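Local atomic coordinates of putative beta-glucosidase (Bifidobacterium adolescentis, PDB entry 5WAB), a protein that hydrolyses beta-glucosidic linkages as a family 3 glycoside hydrolase and probably also releases terminal arabinopyranosyl units from ginsenosides. Residues L14-S19 with Q30-K35; P38-T43 with N286-A291; Y530-D535 with T650-I655. All coordinates share one frame; numbering follows the deposited sequence.

Contact 1 (L14-S19 with Q30-K35); sequences LEEKAS and QGVEAK
S19 and E16, one helical turn apart, meet Q30, V32 and K35 where the N-terminal helix 14-19 packs against the loop that leads into strand 41-44, the first strand of the TIM-barrel-like domain of this family 3 enzyme. Packing is closest at the C-terminal end of the helix. There Q30 runs its CB and CG alongside the last turn, CG lying 3.2 Å from the backbone oxygen O of S19 and 3.5 Å from OG of S19. The bend at chi2 (57°) turns the amide of Q30 back along its own loop, and NE2 donates to the carbonyl oxygen O of G31 at 3.0 Å, from above the carbonyl plane. The chi1 of 66° places OG of S19 between its backbone N and carbonyl carbon, from where it donates to the carbonyl O of E16 at 2.8 Å. V32, a buried residue between the two ends, sends CG1 toward the E16 carboxylate and CG2 toward S19 OG, touching both only lightly and resting also on L20.

Toward solvent the contact is more polar, led by the ion pair of E16 and K35. The extended chains of E16 and K35 cross at about a right angle, and CE and NZ of K35 lie beside the carboxylate. K35 also donates to the D11 carbonyl oxygen, so the ammonium ties the chain just before the helix to the helix itself. E16 OE1 takes a second bond from T13 N, at the start of the helix. Its syn lone pair receives the lysine proton, with NZ of K35 2.9 Å from OE1 of E16.

Contact 2 (P38-T43 with N286-A291); sequences PGYMIT and NKTRSA
N286 OD1 is gripped by two nitrogens of R289, which reaches back along its own helix to approach it side-on: NH2 of R289 lies 2.8 Å from OD1 of N286, nearly along the C=O axis, and NE of R289 lies 3.2 Å from the same OD1. Both bonds run close to the guanidinium plane, which fixes the rotation of that group. The bend at chi3 (-59°) brings the guanidinium round to the asparagine. NH2 also donates to the G36 carbonyl oxygen, tying the helix to the chain just ahead of P38.

Across the contact the partners meet without a hydrogen bond. The Y40 side chain crosses that of R289 at about a right angle, its hydroxyl OH resting 3.5 Å from CA of R289 and also touching CB and CG. Farther down the ring, CD2 of Y40 comes within 3.4 Å of OG1 of T288, a hydroxyl already engaged with the carbonyl oxygens of L284 and V285 one turn back. One ring face of Y40 carries the carbonyl oxygen of P38, offset toward the rim, while CD of P38 packs obliquely on the guanidinium of R289, 4.0 Å from its NH1.

The contact thus sets the loop entering strand 41-44 across helix 271-292, with V285 and M292 of that helix also touching the Y40 side chain; beyond the ring, strand 41-44 runs parallel to strand 102-106 in the barrel sheet.

Contact 3 (Y530-D535 with T650-I655); sequences YYDTYD and TSSRDI
The chain around D532, following on from helix 528-531, comes closest to a type I beta turn from S651 to D654, the CA atoms of D532 and S652 lying 8.2 Å apart. From this turn R653, its CG anti to the carbonyl carbon (chi1 -57°) and its chain extended to NE, meets the acid side-on. NE and NH2 of R653 each donate to OD1 of D532 at 3.2 Å, the oxygen lying near the guanidinium plane. The two planar groups are turned 62° against each other: NH2 meets OD1 almost in line with its bond to CG, whereas NE sits above the carboxylate plane. A water donates at 2.8 Å both to the same OD1 and to OG of S652, bridging the segments, so OD1 accepts three bonds. The other oxygen, OD2, is bound by H600 NE2 and lies over CB of S652. R653 NH2 also bonds the K536 carbonyl oxygen and packs 3.6 Å from CB of Y531, while S652 OG bonds the F542 carbonyl oxygen.

An asparagine in place of D532 would probably leave the R653 guanidinium without its countercharge and H600 NE2 without its carboxylate partner.

Within the turn, OG of S651 accepts from N of R653 in an ST turn. This is a buried, water-bridged junction between the family 3 C-terminal domain and the fibronectin type III-like domain, whose strands 642-648 and 654-663 flank the turn.

Overall arrangement
Contacts 1 and 2 adjoin: their centres are about 15 Å apart, and E33 of 30-35 packs with its OE2 3.5 Å from N of G39. They follow in series along the N-terminal chain, which first folds back on helix 14-19 and then passes helix 271-292 to enter the barrel sheet. Contact 3 lies on the opposite side of the chain's centre, with its centre about 55 Å from that of contact 1 and 45 Å from that of contact 2; nearest atoms are about 44 and 33 Å away. The first two lie where the chain enters the barrel domain, whereas contact 3 joins the C-terminal and fibronectin type III-like domains.

Contact 1 (L14-S19 with Q30-K35)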
# COMPACT_ATOMS: atom_id res chain seq x y z
N LEU A 14 7.87 4.66 39.97
CA LEU A 14 8.78 4.99 38.88
C LEU A 14 9.20 3.74 38.12
O LEU A 14 9.23 3.73 36.88
CB LEU A 14 10.01 5.72 39.42
CG LEU A 14 11.09 6.07 38.40
CD1 LEU A 14 10.56 7.03 37.35
CD2 LEU A 14 12.28 6.68 39.12
N GLU A 15 9.54 2.66 38.84
CA GLU A 15 9.97 1.44 38.17
C GLU A 15 8.86 0.86 37.31
O GLU A 15 9.12 0.30 36.24
CB GLU A 15 10.45 0.41 39.20
CG GLU A 15 11.76 0.76 39.89
CD GLU A 15 11.56 1.66 41.10
OE1 GLU A 15 10.42 2.11 41.35
OE2 GLU A 15 12.55 1.92 41.81
N GLU A 16 7.61 0.96 37.78
CA GLU A 16 6.49 0.48 36.98
C GLU A 16 6.26 1.36 35.76
O GLU A 16 5.91 0.86 34.69
CB GLU A 16 5.24 0.39 37.85
CG GLU A 16 5.34 -0.73 38.87
CD GLU A 16 4.25 -0.68 39.92
OE1 GLU A 16 3.65 0.41 40.11
OE2 GLU A 16 3.98 -1.72 40.56
N LYS A 17 6.42 2.67 35.91
CA LYS A 17 6.29 3.56 34.76
C LYS A 17 7.32 3.22 33.69
O LYS A 17 6.99 3.09 32.50
CB LYS A 17 6.46 5.01 35.18
CG LYS A 17 5.35 5.57 36.04
CD LYS A 17 5.65 7.03 36.35
CE LYS A 17 4.67 7.60 37.33
NZ LYS A 17 5.00 9.01 37.67
N ALA A 18 8.59 3.07 34.09
CA ALA A 18 9.65 2.79 33.13
C ALA A 18 9.48 1.43 32.48
O ALA A 18 9.84 1.26 31.31
CB ALA A 18 11.02 2.89 33.80
N SER A 19 8.94 0.44 33.21
CA SER A 19 8.78 -0.88 32.60
C SER A 19 7.78 -0.83 31.45
O SER A 19 7.93 -1.58 30.48
CB SER A 19 8.34 -1.91 33.64
OG SER A 19 7.04 -1.65 34.14
N GLN A 30 4.24 -4.64 28.26
CA GLN A 30 4.68 -4.84 29.63
C GLN A 30 3.46 -5.05 30.51
O GLN A 30 2.57 -4.19 30.58
CB GLN A 30 5.49 -3.66 30.14
CG GLN A 30 5.89 -3.77 31.61
CD GLN A 30 6.69 -5.04 31.92
OE1 GLN A 30 7.73 -5.30 31.31
NE2 GLN A 30 6.20 -5.82 32.89
N GLY A 31 3.40 -6.19 31.18
CA GLY A 31 2.31 -6.44 32.09
C GLY A 31 2.61 -6.01 33.50
O GLY A 31 3.58 -6.47 34.11
N VAL A 32 1.81 -5.08 34.02
CA VAL A 32 1.80 -4.76 35.44
C VAL A 32 0.49 -5.31 35.97
O VAL A 32 -0.43 -4.56 36.30
CB VAL A 32 1.93 -3.24 35.69
CG1 VAL A 32 2.26 -2.96 37.15
CG2 VAL A 32 2.98 -2.63 34.77
N GLU A 33 0.38 -6.65 36.01
CA GLU A 33 -0.87 -7.29 36.38
C GLU A 33 -1.29 -6.96 37.80
O GLU A 33 -2.48 -7.00 38.12
CB GLU A 33 -0.77 -8.80 36.19
CG GLU A 33 -0.96 -9.28 34.75
CD GLU A 33 0.33 -9.29 33.96
OE1 GLU A 33 1.38 -8.92 34.53
OE2 GLU A 33 0.30 -9.68 32.77
N ALA A 34 -0.33 -6.63 38.67
CA ALA A 34 -0.66 -6.31 40.06
C ALA A 34 -1.49 -5.04 40.17
O ALA A 34 -2.14 -4.82 41.20
CB ALA A 34 0.61 -6.17 40.89
N LYS A 35 -1.49 -4.20 39.14
CA LYS A 35 -2.21 -2.94 39.18
C LYS A 35 -3.17 -2.84 37.99
O LYS A 35 -3.51 -1.74 37.56
CB LYS A 35 -1.25 -1.76 39.23
CG LYS A 35 -0.41 -1.80 40.50
CD LYS A 35 0.36 -0.52 40.73
CE LYS A 35 1.03 -0.54 42.08
NZ LYS A 35 1.78 0.72 42.31

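Contact 2 (P38-T43 with N286-A291)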
# COMPACT_ATOMS: atom_id res chain seq x y z
N PRO A 38 -2.73 -5.51 32.01
CA PRO A 38 -2.27 -6.78 31.42
C PRO A 38 -1.30 -6.55 30.28
O PRO A 38 -1.36 -5.55 29.56
CB PRO A 38 -3.57 -7.43 30.92
CG PRO A 38 -4.67 -6.73 31.69
CD PRO A 38 -4.18 -5.33 31.88
N GLY A 39 -0.38 -7.50 30.12
CA GLY A 39 0.57 -7.44 29.03
C GLY A 39 0.04 -8.15 27.80
O GLY A 39 0.42 -9.29 27.53
N TYR A 40 -0.85 -7.49 27.07
CA TYR A 40 -1.50 -8.10 25.91
C TYR A 40 -0.49 -8.43 24.82
O TYR A 40 0.56 -7.80 24.70
CB TYR A 40 -2.56 -7.15 25.35
CG TYR A 40 -3.75 -6.89 26.27
CD1 TYR A 40 -4.34 -7.92 26.98
CD2 TYR A 40 -4.27 -5.61 26.41
CE1 TYR A 40 -5.42 -7.69 27.81
CE2 TYR A 40 -5.35 -5.37 27.23
CZ TYR A 40 -5.92 -6.41 27.93
OH TYR A 40 -7.00 -6.18 28.75
N MET A 41 -0.84 -9.41 24.00
CA MET A 41 0.04 -9.87 22.93
C MET A 41 -0.04 -8.93 21.72
O MET A 41 -1.11 -8.46 21.35
CB MET A 41 -0.32 -11.29 22.49
CG MET A 41 0.53 -11.81 21.33
SD MET A 41 0.08 -13.45 20.70
CE MET A 41 0.52 -14.49 22.09
N ILE A 42 1.12 -8.68 21.14
CA ILE A 42 1.28 -7.90 19.91
C ILE A 42 1.90 -8.83 18.88
O ILE A 42 2.88 -9.52 19.19
CB ILE A 42 2.15 -6.65 20.16
CG1 ILE A 42 1.28 -5.42 20.38
CG2 ILE A 42 3.14 -6.41 19.05
CD1 ILE A 42 0.35 -5.54 21.55
N THR A 43 1.34 -8.87 17.67
CA THR A 43 1.87 -9.76 16.64
C THR A 43 1.56 -9.22 15.25
O THR A 43 0.68 -8.38 15.06
CB THR A 43 1.34 -11.19 16.78
OG1 THR A 43 1.97 -12.02 15.79
CG2 THR A 43 -0.16 -11.24 16.56
N ASN A 286 -6.24 0.21 27.97
CA ASN A 286 -7.64 0.53 28.20
C ASN A 286 -8.44 0.55 26.90
O ASN A 286 -9.61 0.16 26.88
CB ASN A 286 -7.76 1.85 28.95
CG ASN A 286 -7.30 1.74 30.40
OD1 ASN A 286 -7.40 0.68 31.01
ND2 ASN A 286 -6.77 2.83 30.95
N LYS A 287 -7.83 1.02 25.80
CA LYS A 287 -8.52 1.01 24.51
C LYS A 287 -8.80 -0.41 24.03
O LYS A 287 -9.83 -0.65 23.39
CB LYS A 287 -7.69 1.76 23.46
CG LYS A 287 -7.64 3.26 23.64
CD LYS A 287 -6.77 3.91 22.58
CE LYS A 287 -6.60 5.40 22.83
NZ LYS A 287 -5.71 6.05 21.81
N THR A 288 -7.92 -1.35 24.34
CA THR A 288 -8.04 -2.72 23.87
C THR A 288 -8.61 -3.66 24.92
O THR A 288 -8.76 -4.86 24.65
CB THR A 288 -6.68 -3.24 23.42
OG1 THR A 288 -5.79 -3.25 24.54
CG2 THR A 288 -6.10 -2.33 22.35
N ARG A 289 -8.94 -3.15 26.11
CA ARG A 289 -9.32 -4.00 27.23
C ARG A 289 -10.61 -4.76 26.94
O ARG A 289 -10.70 -5.97 27.18
CB ARG A 289 -9.48 -3.15 28.50
CG ARG A 289 -9.79 -3.95 29.76
CD ARG A 289 -9.97 -3.04 30.98
NE ARG A 289 -8.77 -2.25 31.22
CZ ARG A 289 -7.76 -2.63 31.99
NH1 ARG A 289 -7.79 -3.81 32.59
NH2 ARG A 289 -6.70 -1.84 32.14
N SER A 290 -11.62 -4.06 26.43
CA SER A 290 -12.92 -4.68 26.20
C SER A 290 -12.80 -5.87 25.26
O SER A 290 -13.33 -6.95 25.54
CB SER A 290 -13.91 -3.65 25.67
OG SER A 290 -15.24 -4.12 25.80
N ALA A 291 -12.13 -5.68 24.12
CA ALA A 291 -12.02 -6.77 23.16
C ALA A 291 -11.25 -7.96 23.72
O ALA A 291 -11.55 -9.11 23.38
CB ALA A 291 -11.37 -6.28 21.86

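Contact 3 (Y530-D535 with T650-I655)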
# COMPACT_ATOMS: atom_id res chain seq x y z
N TYR A 530 6.91 11.40 -12.37
CA TYR A 530 7.99 11.71 -13.29
C TYR A 530 7.61 11.35 -14.73
O TYR A 530 7.85 12.13 -15.65
CB TYR A 530 9.26 10.95 -12.89
CG TYR A 530 10.35 11.03 -13.93
CD1 TYR A 530 11.16 12.14 -14.03
CD2 TYR A 530 10.54 10.00 -14.84
CE1 TYR A 530 12.15 12.22 -14.98
CE2 TYR A 530 11.52 10.07 -15.81
CZ TYR A 530 12.33 11.19 -15.87
OH TYR A 530 13.31 11.27 -16.83
N TYR A 531 7.02 10.16 -14.92
CA TYR A 531 6.73 9.69 -16.27
C TYR A 531 5.77 10.62 -16.99
O TYR A 531 5.99 10.97 -18.16
CB TYR A 531 6.15 8.28 -16.21
CG TYR A 531 7.12 7.21 -15.75
CD1 TYR A 531 8.35 7.01 -16.37
CD2 TYR A 531 6.80 6.40 -14.66
CE1 TYR A 531 9.23 6.03 -15.92
CE2 TYR A 531 7.67 5.43 -14.20
CZ TYR A 531 8.88 5.25 -14.84
OH TYR A 531 9.72 4.27 -14.36
N ASP A 532 4.71 11.05 -16.31
CA ASP A 532 3.70 11.88 -16.95
C ASP A 532 4.15 13.31 -17.16
O ASP A 532 3.55 14.04 -17.95
CB ASP A 532 2.40 11.84 -16.14
CG ASP A 532 1.84 10.42 -15.99
OD1 ASP A 532 2.38 9.48 -16.63
OD2 ASP A 532 0.87 10.25 -15.23
N THR A 533 5.20 13.75 -16.46
CA THR A 533 5.69 15.11 -16.60
C THR A 533 6.71 15.26 -17.72
O THR A 533 6.74 16.30 -18.39
CB THR A 533 6.32 15.56 -15.28
OG1 THR A 533 5.37 15.36 -14.22
CG2 THR A 533 6.71 17.03 -15.34
N TYR A 534 7.53 14.23 -17.95
CA TYR A 534 8.59 14.30 -18.95
C TYR A 534 8.29 13.44 -20.18
O TYR A 534 9.20 13.11 -20.94
CB TYR A 534 9.92 13.90 -18.32
CG TYR A 534 10.36 14.90 -17.27
CD1 TYR A 534 9.92 14.79 -15.97
CD2 TYR A 534 11.17 15.97 -17.60
CE1 TYR A 534 10.29 15.70 -15.01
CE2 TYR A 534 11.55 16.90 -16.65
CZ TYR A 534 11.11 16.76 -15.35
OH TYR A 534 11.48 17.67 -14.39
N ASP A 535 7.02 13.09 -20.38
CA ASP A 535 6.55 12.45 -21.61
C ASP A 535 7.32 11.16 -21.91
O ASP A 535 7.85 10.96 -23.01
CB ASP A 535 6.61 13.41 -22.79
CG ASP A 535 5.80 12.94 -23.97
OD1 ASP A 535 4.86 12.14 -23.73
OD2 ASP A 535 6.09 13.34 -25.12
N THR A 650 -10.35 7.10 -16.32
CA THR A 650 -10.26 5.76 -15.76
C THR A 650 -8.82 5.28 -15.65
O THR A 650 -8.58 4.10 -15.36
CB THR A 650 -11.09 4.78 -16.60
OG1 THR A 650 -10.67 4.84 -17.96
CG2 THR A 650 -12.56 5.17 -16.52
N SER A 651 -7.86 6.18 -15.84
CA SER A 651 -6.43 5.89 -15.85
C SER A 651 -5.69 7.22 -15.87
O SER A 651 -6.23 8.24 -16.31
CB SER A 651 -6.05 5.04 -17.06
OG SER A 651 -4.66 4.88 -17.19
N SER A 652 -4.43 7.19 -15.43
CA SER A 652 -3.58 8.37 -15.52
C SER A 652 -3.29 8.78 -16.95
O SER A 652 -2.84 9.91 -17.19
CB SER A 652 -2.28 8.14 -14.76
OG SER A 652 -1.54 7.08 -15.34
N ARG A 653 -3.52 7.89 -17.92
CA ARG A 653 -3.36 8.19 -19.33
C ARG A 653 -4.62 7.83 -20.12
O ARG A 653 -4.55 7.55 -21.32
CB ARG A 653 -2.13 7.48 -19.90
CG ARG A 653 -0.84 7.83 -19.16
CD ARG A 653 0.38 7.31 -19.87
NE ARG A 653 1.60 7.67 -19.15
CZ ARG A 653 2.82 7.58 -19.66
NH1 ARG A 653 3.00 7.15 -20.90
NH2 ARG A 653 3.87 7.94 -18.94
N ASP A 654 -5.77 7.83 -19.44
CA ASP A 654 -7.10 7.62 -20.05
C ASP A 654 -8.02 8.68 -19.43
O ASP A 654 -8.82 8.38 -18.55
CB ASP A 654 -7.64 6.22 -19.81
CG ASP A 654 -6.99 5.18 -20.69
OD1 ASP A 654 -7.26 5.19 -21.91
OD2 ASP A 654 -6.21 4.35 -20.17
N ILE A 655 -7.90 9.90 -19.91
CA ILE A 655 -8.71 11.01 -19.40
C ILE A 655 -9.93 11.16 -20.29
O ILE A 655 -9.81 11.25 -21.52
CB ILE A 655 -7.89 12.31 -19.35
CG1 ILE A 655 -6.64 12.12 -18.49
CG2 ILE A 655 -8.76 13.45 -18.84
CD1 ILE A 655 -6.94 11.62 -17.09
O HOH W 1 1.23 7.08 -15.83